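Local atomic coordinates of paenibacillus xanthan lyase (Paenibacillus, PDB entry 6F2P), a protein that cleaves the side chains of the bacterial polysaccharide xanthan as a lyase, probably by beta-elimination at the bond between terminal mannose and glucuronic acid. Residues T68-T71 with T72-H76; A346-L349 with V350-T354; A531-S535 with L536-E540; I639-S643 with S644-A648. All coordinates share one frame; numbering follows the deposited sequence.

Contact 1 (T68-T71 with T72-H76)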
# COMPACT_ATOMS: atom_id res chain seq x y z
N THR A 68 1.97 -7.36 39.56
CA THR A 68 2.75 -6.17 39.19
C THR A 68 3.78 -5.86 40.27
O THR A 68 4.87 -5.37 39.99
CB THR A 68 1.85 -4.95 38.99
OG1 THR A 68 0.84 -5.26 38.02
CG2 THR A 68 2.65 -3.75 38.54
N SER A 69 3.43 -6.16 41.51
CA SER A 69 4.32 -5.91 42.63
C SER A 69 5.67 -6.62 42.48
O SER A 69 6.70 -6.12 42.95
CB SER A 69 3.65 -6.29 43.94
OG SER A 69 2.57 -5.42 44.21
N ILE A 70 5.68 -7.76 41.80
CA ILE A 70 6.93 -8.45 41.48
C ILE A 70 7.87 -7.54 40.69
O ILE A 70 9.02 -7.31 41.08
CB ILE A 70 6.67 -9.75 40.69
CG1 ILE A 70 5.74 -10.68 41.48
CG2 ILE A 70 7.98 -10.46 40.36
CD1 ILE A 70 6.33 -11.18 42.77
N THR A 71 7.38 -7.02 39.57
CA THR A 71 8.18 -6.17 38.70
C THR A 71 8.59 -4.89 39.41
O THR A 71 9.75 -4.46 39.33
CB THR A 71 7.38 -5.80 37.42
OG1 THR A 71 7.11 -6.98 36.66
CG2 THR A 71 8.16 -4.81 36.55
N THR A 72 7.62 -4.29 40.10
CA THR A 72 7.84 -3.01 40.77
C THR A 72 8.94 -3.13 41.82
O THR A 72 9.84 -2.28 41.89
CB THR A 72 6.56 -2.51 41.46
OG1 THR A 72 5.47 -2.60 40.53
CG2 THR A 72 6.71 -1.07 41.89
N THR A 73 8.86 -4.19 42.61
CA THR A 73 9.85 -4.43 43.65
C THR A 73 11.24 -4.55 43.04
O THR A 73 12.18 -3.87 43.49
CB THR A 73 9.53 -5.71 44.45
OG1 THR A 73 8.25 -5.58 45.08
CG2 THR A 73 10.59 -5.96 45.50
N TYR A 74 11.37 -5.38 42.00
CA TYR A 74 12.67 -5.62 41.38
C TYR A 74 13.20 -4.38 40.66
O TYR A 74 14.40 -4.17 40.60
CB TYR A 74 12.64 -6.81 40.43
CG TYR A 74 12.74 -8.15 41.11
CD1 TYR A 74 13.75 -8.43 42.02
CD2 TYR A 74 11.81 -9.15 40.84
CE1 TYR A 74 13.83 -9.67 42.65
CE2 TYR A 74 11.89 -10.39 41.46
CZ TYR A 74 12.90 -10.64 42.36
OH TYR A 74 12.96 -11.88 42.96
N ARG A 75 12.31 -3.56 40.12
CA ARG A 75 12.77 -2.31 39.52
C ARG A 75 13.33 -1.38 40.59
O ARG A 75 14.38 -0.75 40.39
CB ARG A 75 11.68 -1.63 38.69
CG ARG A 75 11.27 -2.45 37.48
CD ARG A 75 10.31 -1.73 36.54
NE ARG A 75 10.23 -2.48 35.28
CZ ARG A 75 9.47 -2.13 34.24
NH1 ARG A 75 8.72 -1.04 34.29
NH2 ARG A 75 9.48 -2.89 33.14
N HIS A 76 12.64 -1.29 41.72
CA HIS A 76 13.14 -0.50 42.85
C HIS A 76 14.51 -0.98 43.28
O HIS A 76 15.45 -0.17 43.39
CB HIS A 76 12.16 -0.54 44.02
CG HIS A 76 10.87 0.16 43.75
ND1 HIS A 76 10.67 0.95 42.64
CD2 HIS A 76 9.71 0.19 44.44
CE1 HIS A 76 9.44 1.43 42.65
NE2 HIS A 76 8.84 0.99 43.74
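Thr72 holds its hydroxyl anti to the carbonyl carbon and beside its own backbone N (chi1 -48°), and from there OG1 reaches back one helical turn to donate to Thr68 O at 2.9 Å. Thr73 has the same rotamer (chi1 -61°), and its OG1 donates to Ser69 O at 2.7 Å. Each of these carbonyls also takes the backbone N-H of the same threonine, so two bonds grip each oxygen, from different directions. At Thr68 O the hydroxyl of Thr72 stands well above the carbonyl plane, 55° out of it, whereas at Ser69 O the hydroxyl and N-H of Thr73 come in from opposite faces. These i to i+4 bonds belong to the first turns of helix 68-85, in the alpha-helical N-terminal domain of polysaccharide lyase family 8. The helical series runs on through Tyr74 N to Ile70 O and then Arg75 N to Thr71 O at 2.8 Å. The Thr71 hydroxyl is hydrogen-bonded to His125 ND1, while the methyl Thr71 CG2 lies over one face of the Arg75 guanidinium, 3.4 Å from Arg75 NE. The arginine chain, extended from CG to NE, runs alongside it. On another side of the helix Ile70 and Tyr74 point the same way, Ile70 CG2 lying 4.1 Å from Tyr74 CE2, against helices 95-111 and 123-141; Phe113 meets the tyrosine ring edge-to-face.

Contact 2 (A346-L349 with V350-T354)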
# COMPACT_ATOMS: atom_id res chain seq x y z
N ALA A 346 26.74 8.79 22.40
CA ALA A 346 26.14 9.92 21.71
C ALA A 346 27.10 11.10 21.64
O ALA A 346 27.26 11.71 20.60
CB ALA A 346 24.84 10.35 22.38
N ASN A 347 27.72 11.42 22.77
CA ASN A 347 28.63 12.56 22.82
C ASN A 347 29.90 12.33 22.01
O ASN A 347 30.38 13.24 21.32
CB ASN A 347 28.96 12.94 24.27
CG ASN A 347 27.94 13.91 24.87
OD1 ASN A 347 27.32 14.70 24.15
ND2 ASN A 347 27.77 13.85 26.18
N GLN A 348 30.44 11.12 22.08
CA GLN A 348 31.63 10.77 21.32
C GLN A 348 31.36 11.03 19.85
O GLN A 348 32.19 11.56 19.11
CB GLN A 348 31.98 9.30 21.56
CG GLN A 348 33.36 8.89 21.08
CD GLN A 348 33.42 8.64 19.59
OE1 GLN A 348 34.49 8.73 18.97
NE2 GLN A 348 32.28 8.31 18.99
N LEU A 349 30.15 10.65 19.44
CA LEU A 349 29.69 10.80 18.07
C LEU A 349 29.57 12.25 17.61
O LEU A 349 29.99 12.59 16.51
CB LEU A 349 28.35 10.08 17.93
CG LEU A 349 27.62 10.17 16.61
CD1 LEU A 349 28.51 9.64 15.52
CD2 LEU A 349 26.35 9.37 16.73
N VAL A 350 29.01 13.12 18.44
CA VAL A 350 28.88 14.52 18.04
C VAL A 350 30.19 15.29 18.15
O VAL A 350 30.31 16.40 17.65
CB VAL A 350 27.81 15.26 18.85
CG1 VAL A 350 26.54 14.44 18.93
CG2 VAL A 350 28.32 15.57 20.23
N ASN A 351 31.18 14.69 18.81
CA ASN A 351 32.47 15.33 18.99
C ASN A 351 33.49 14.82 17.97
O ASN A 351 34.57 15.39 17.81
CB ASN A 351 32.98 15.10 20.41
CG ASN A 351 32.25 15.95 21.42
OD1 ASN A 351 31.97 17.12 21.17
ND2 ASN A 351 31.92 15.36 22.57
N ASP A 352 33.11 13.75 17.29
CA ASP A 352 33.95 13.15 16.26
C ASP A 352 33.78 13.91 14.94
O ASP A 352 32.72 13.86 14.32
CB ASP A 352 33.53 11.68 16.09
CG ASP A 352 34.46 10.90 15.18
OD1 ASP A 352 35.12 11.51 14.32
OD2 ASP A 352 34.50 9.67 15.32
N SER A 353 34.83 14.60 14.53
CA SER A 353 34.79 15.39 13.29
C SER A 353 34.90 14.52 12.04
O SER A 353 34.55 14.95 10.95
CB SER A 353 35.90 16.44 13.28
OG SER A 353 37.15 15.83 13.52
N THR A 354 35.36 13.28 12.21
CA THR A 354 35.42 12.35 11.08
C THR A 354 34.04 11.83 10.72
O THR A 354 33.88 11.08 9.76
CB THR A 354 36.32 11.15 11.38
OG1 THR A 354 35.65 10.26 12.27
CG2 THR A 354 37.63 11.60 12.00
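Asn351 N is shared by two carbonyls, lying 3.0 Å from Asn347 O and 3.3 Å from Gln348 O. Both bonds are weak, the N-H...O angle reaching no more than 136° in the better of them, and the split between i-4 and i-3 acceptors is consistent with a helix running out, here the C-terminal end of helix 340-351. One residue earlier the pattern is still regular, with Val350 N donating to Ala346 O. The valine spreads its two methyls over successive carbonyls of the preceding turn: Val350 CG1 sits 3.3 Å from Ala346 O, and CG2 meets Asn347 O. Ala346 and Val350 both touch Leu326, and Leu349 touches Val322, so this face of the helix packs on helix 312-328. Across the helix end, Gln348 and Asp352 lie side by side and point the same way. The glutamine is bent at its second torsion (chi2 -80°), which brings Gln348 OE1 to 3.8 Å from Asp352 OD2, with the amide and carboxylate planes turned 81° apart. Asp352 CB also lies against Gln348 O, and Asp352 N makes a weak bond to Leu349 O. Asp352 then starts the exit from the helix with an Asx turn. Its OD1 accepts from Thr354 N at 2.8 Å, the donor arriving nearly in line with the C-O bond.

Contact 3 (A531-S535 with L536-E540)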
# COMPACT_ATOMS: atom_id res chain seq x y z
N ALA A 531 -4.09 41.28 7.22
CA ALA A 531 -3.94 40.74 8.57
C ALA A 531 -5.28 40.63 9.31
O ALA A 531 -6.07 41.57 9.31
CB ALA A 531 -2.96 41.59 9.39
N LYS A 532 -5.52 39.49 9.94
CA LYS A 532 -6.69 39.31 10.78
C LYS A 532 -6.32 39.64 12.23
O LYS A 532 -5.14 39.70 12.57
CB LYS A 532 -7.19 37.88 10.68
CG LYS A 532 -7.79 37.51 9.35
CD LYS A 532 -9.14 38.17 9.13
CE LYS A 532 -9.82 37.60 7.90
NZ LYS A 532 -11.06 38.31 7.54
N PRO A 533 -7.33 39.87 13.09
CA PRO A 533 -7.08 40.05 14.52
C PRO A 533 -6.31 38.87 15.12
O PRO A 533 -6.66 37.73 14.83
CB PRO A 533 -8.49 40.10 15.11
CG PRO A 533 -9.34 40.61 14.02
CD PRO A 533 -8.75 40.09 12.74
N GLY A 534 -5.29 39.14 15.93
CA GLY A 534 -4.46 38.08 16.48
C GLY A 534 -4.85 37.63 17.88
O GLY A 534 -4.12 36.90 18.55
N SER A 535 -6.03 38.05 18.33
CA SER A 535 -6.45 37.79 19.70
C SER A 535 -7.22 36.49 19.82
O SER A 535 -7.99 36.12 18.93
CB SER A 535 -7.29 38.96 20.22
OG SER A 535 -8.48 39.11 19.46
N LEU A 536 -7.01 35.80 20.95
CA LEU A 536 -7.71 34.55 21.25
C LEU A 536 -9.21 34.80 21.32
O LEU A 536 -9.65 35.81 21.85
CB LEU A 536 -7.22 33.98 22.57
CG LEU A 536 -5.73 33.64 22.56
CD1 LEU A 536 -5.25 33.38 23.97
CD2 LEU A 536 -5.50 32.43 21.70
N GLY A 537 -9.98 33.87 20.78
CA GLY A 537 -11.42 34.01 20.71
C GLY A 537 -11.88 34.30 19.30
O GLY A 537 -13.05 34.09 18.96
N TRP A 538 -10.94 34.78 18.47
CA TRP A 538 -11.22 35.10 17.06
C TRP A 538 -11.87 33.96 16.29
O TRP A 538 -11.44 32.81 16.37
CB TRP A 538 -9.96 35.53 16.33
CG TRP A 538 -10.20 35.80 14.88
CD1 TRP A 538 -10.66 36.97 14.33
CD2 TRP A 538 -10.00 34.90 13.79
NE1 TRP A 538 -10.75 36.84 12.96
CE2 TRP A 538 -10.35 35.58 12.61
CE3 TRP A 538 -9.54 33.58 13.70
CZ2 TRP A 538 -10.27 34.98 11.35
CZ3 TRP A 538 -9.46 32.99 12.45
CH2 TRP A 538 -9.82 33.69 11.30
N SER A 539 -12.91 34.30 15.53
CA SER A 539 -13.72 33.32 14.83
C SER A 539 -14.52 33.97 13.71
O SER A 539 -15.26 34.93 13.93
CB SER A 539 -14.66 32.63 15.82
OG SER A 539 -15.45 31.65 15.17
N GLU A 540 -14.37 33.43 12.50
CA GLU A 540 -15.01 33.97 11.30
C GLU A 540 -15.35 32.85 10.33
O GLU A 540 -14.65 31.84 10.29
CB GLU A 540 -14.06 34.92 10.58
CG GLU A 540 -13.69 36.19 11.32
CD GLU A 540 -12.88 37.13 10.43
OE1 GLU A 540 -12.45 38.21 10.91
OE2 GLU A 540 -12.68 36.78 9.25
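Trp538, Lys532 and Ser535 carry this contact, the indole meeting Pro533, the lysine chain and the Glu540 carboxylate. Trp538 sets CG anti to its backbone N (chi1 178°), which turns the ring back toward Lys532 and Pro533. There Pro533, crossing it at about a right angle, brings CD to 3.8 Å from Trp538 NE1 and CG to 3.9 Å from Trp538 CD1, while Pro533 O lies over one face of the ring near its rim. Lys532 passes obliquely by the benzene part, its CD 4.0 Å from Trp538 CZ2. The lysine chain bends at its second torsion (chi2 -71°) and ends in a salt bridge, Lys532 NZ to Glu540 OE2 at 2.8 Å, made on the syn lone pair of that oxygen. The other oxygen, OE1, accepts a weak bond from Trp538 NE1 at 3.0 Å, so one carboxylate ties the lysine to the indole. A leucine in place of Lys532 would probably leave Glu540 OE2 without its cation and the carboxylate freer to turn away from the indole N-H. Ser535 supplies the backbone side: its O accepts from Trp538 N at 3.3 Å. That bond closes a type II beta turn from Ser535 to Trp538, with Gly537 at the position whose positive phi (107°) suits glycine. Gly537 and Trp538 both face Arg573, and the turn thus shares these two residues with a G1 beta bulge leading to edge strand 539-543 of the super-sandwich domain.

Contact 4 (I639-S643 with S644-A648)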
# COMPACT_ATOMS: atom_id res chain seq x y z
N ILE A 639 -5.30 21.89 -11.68
CA ILE A 639 -6.19 20.79 -11.37
C ILE A 639 -6.91 20.42 -12.66
O ILE A 639 -7.66 21.22 -13.21
CB ILE A 639 -7.15 21.15 -10.22
CG1 ILE A 639 -6.34 21.35 -8.93
CG2 ILE A 639 -8.19 20.08 -10.02
CD1 ILE A 639 -7.10 22.04 -7.83
N LEU A 640 -6.63 19.22 -13.15
CA LEU A 640 -7.15 18.77 -14.43
C LEU A 640 -8.58 18.31 -14.28
O LEU A 640 -9.40 18.47 -15.19
CB LEU A 640 -6.30 17.64 -14.99
CG LEU A 640 -4.80 17.96 -15.12
CD1 LEU A 640 -4.04 16.80 -15.72
CD2 LEU A 640 -4.58 19.23 -15.94
N GLU A 641 -8.87 17.72 -13.12
CA GLU A 641 -10.20 17.22 -12.80
C GLU A 641 -10.27 16.96 -11.32
O GLU A 641 -9.28 16.59 -10.70
CB GLU A 641 -10.49 15.91 -13.54
CG GLU A 641 -11.87 15.32 -13.28
CD GLU A 641 -12.18 14.15 -14.18
OE1 GLU A 641 -13.25 13.52 -14.01
OE2 GLU A 641 -11.35 13.84 -15.06
N ASN A 642 -11.45 17.18 -10.75
CA ASN A 642 -11.71 16.80 -9.37
C ASN A 642 -13.15 16.32 -9.25
O ASN A 642 -14.05 17.08 -8.89
CB ASN A 642 -11.44 17.98 -8.45
CG ASN A 642 -11.77 17.68 -7.01
OD1 ASN A 642 -11.75 16.53 -6.59
ND2 ASN A 642 -12.11 18.71 -6.25
N SER A 643 -13.36 15.05 -9.61
CA SER A 643 -14.69 14.47 -9.60
C SER A 643 -14.64 13.10 -8.94
O SER A 643 -13.59 12.65 -8.49
CB SER A 643 -15.22 14.31 -11.02
OG SER A 643 -14.56 13.24 -11.68
N SER A 644 -15.79 12.44 -8.90
CA SER A 644 -15.89 11.11 -8.32
C SER A 644 -15.35 10.05 -9.30
O SER A 644 -15.27 8.87 -8.97
CB SER A 644 -17.35 10.81 -7.97
OG SER A 644 -18.14 10.78 -9.14
N SER A 645 -14.98 10.48 -10.49
CA SER A 645 -14.50 9.54 -11.48
C SER A 645 -12.98 9.56 -11.48
O SER A 645 -12.34 8.51 -11.66
CB SER A 645 -15.07 9.85 -12.87
OG SER A 645 -14.63 8.90 -13.82
N ALA A 646 -12.41 10.74 -11.26
CA ALA A 646 -10.96 10.88 -11.19
C ALA A 646 -10.57 12.20 -10.56
O ALA A 646 -11.35 13.15 -10.55
CB ALA A 646 -10.34 10.78 -12.59
N GLN A 647 -9.34 12.25 -10.05
CA GLN A 647 -8.81 13.46 -9.45
C GLN A 647 -7.39 13.61 -9.95
O GLN A 647 -6.56 12.72 -9.75
CB GLN A 647 -8.84 13.37 -7.92
CG GLN A 647 -10.25 13.31 -7.36
CD GLN A 647 -10.29 13.04 -5.87
OE1 GLN A 647 -9.95 11.95 -5.41
NE2 GLN A 647 -10.71 14.04 -5.11
N ALA A 648 -7.11 14.71 -10.63
CA ALA A 648 -5.82 14.84 -11.28
C ALA A 648 -5.24 16.24 -11.15
O ALA A 648 -5.96 17.25 -11.25
CB ALA A 648 -5.92 14.43 -12.74
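Glu641 lays its extended side chain along the facing strand over Ala646, with CG 3.5 Å from Ala646 O and OE2 4.1 Å from Ala646 CB. At its end OE1 accepts a hydrogen bond from Ser643 OG, 2.7 Å away. The same hydroxyl oxygen accepts from Ser645 N at 3.0 Å and weakly from Ala646 N, bracing the turn of the hairpin formed by strands 637-642 and 646-651. With an alanine at Glu641, the Ser643 hydroxyl would probably lose its acceptor and be freer to rotate off the turn amides. Asn642 and Gln647, a non-hydrogen-bonded pair, send their amides side by side from the other face, planes 15° apart. Gln647 NE2 donates almost straight to Asn642 OD1 at 3.1 Å, while Gln647 OE1 accepts from Ser485 OG and Trp662 NE1. Farther along, Leu640 and Glu641 both face Ala648, a classic beta bulge in this edge strand of the C-terminal beta-sandwich; Leu640 N reaches Ala648 O at 2.8 Å and Leu640 CB packs on Ala648 CB. With its proton committed to a carboxylate, the Ser643 oxygen is probably polarised into a better acceptor for the turn N-H groups.

From the N terminus the four contacts follow in series; none encloses or crosses another, and each closes only a short local turn. Contact 1 belongs to the opening turns of helix 68-85 in the alpha-helical domain. Contact 2 lies at the far end of helix 340-351, beyond which the chain enters strand 363-367, the first of a four-stranded antiparallel sheet; contacts 1 and 2 are about 37 Å apart, centre to centre. Contact 3 links strand 530-531, at the edge of a nine-stranded sheet, to strand 539-543, at the edge of a five-stranded one. Contact 4 closes the hairpin that opens the following beta-sandwich, on the opposite side of the chain's centre from contact 1.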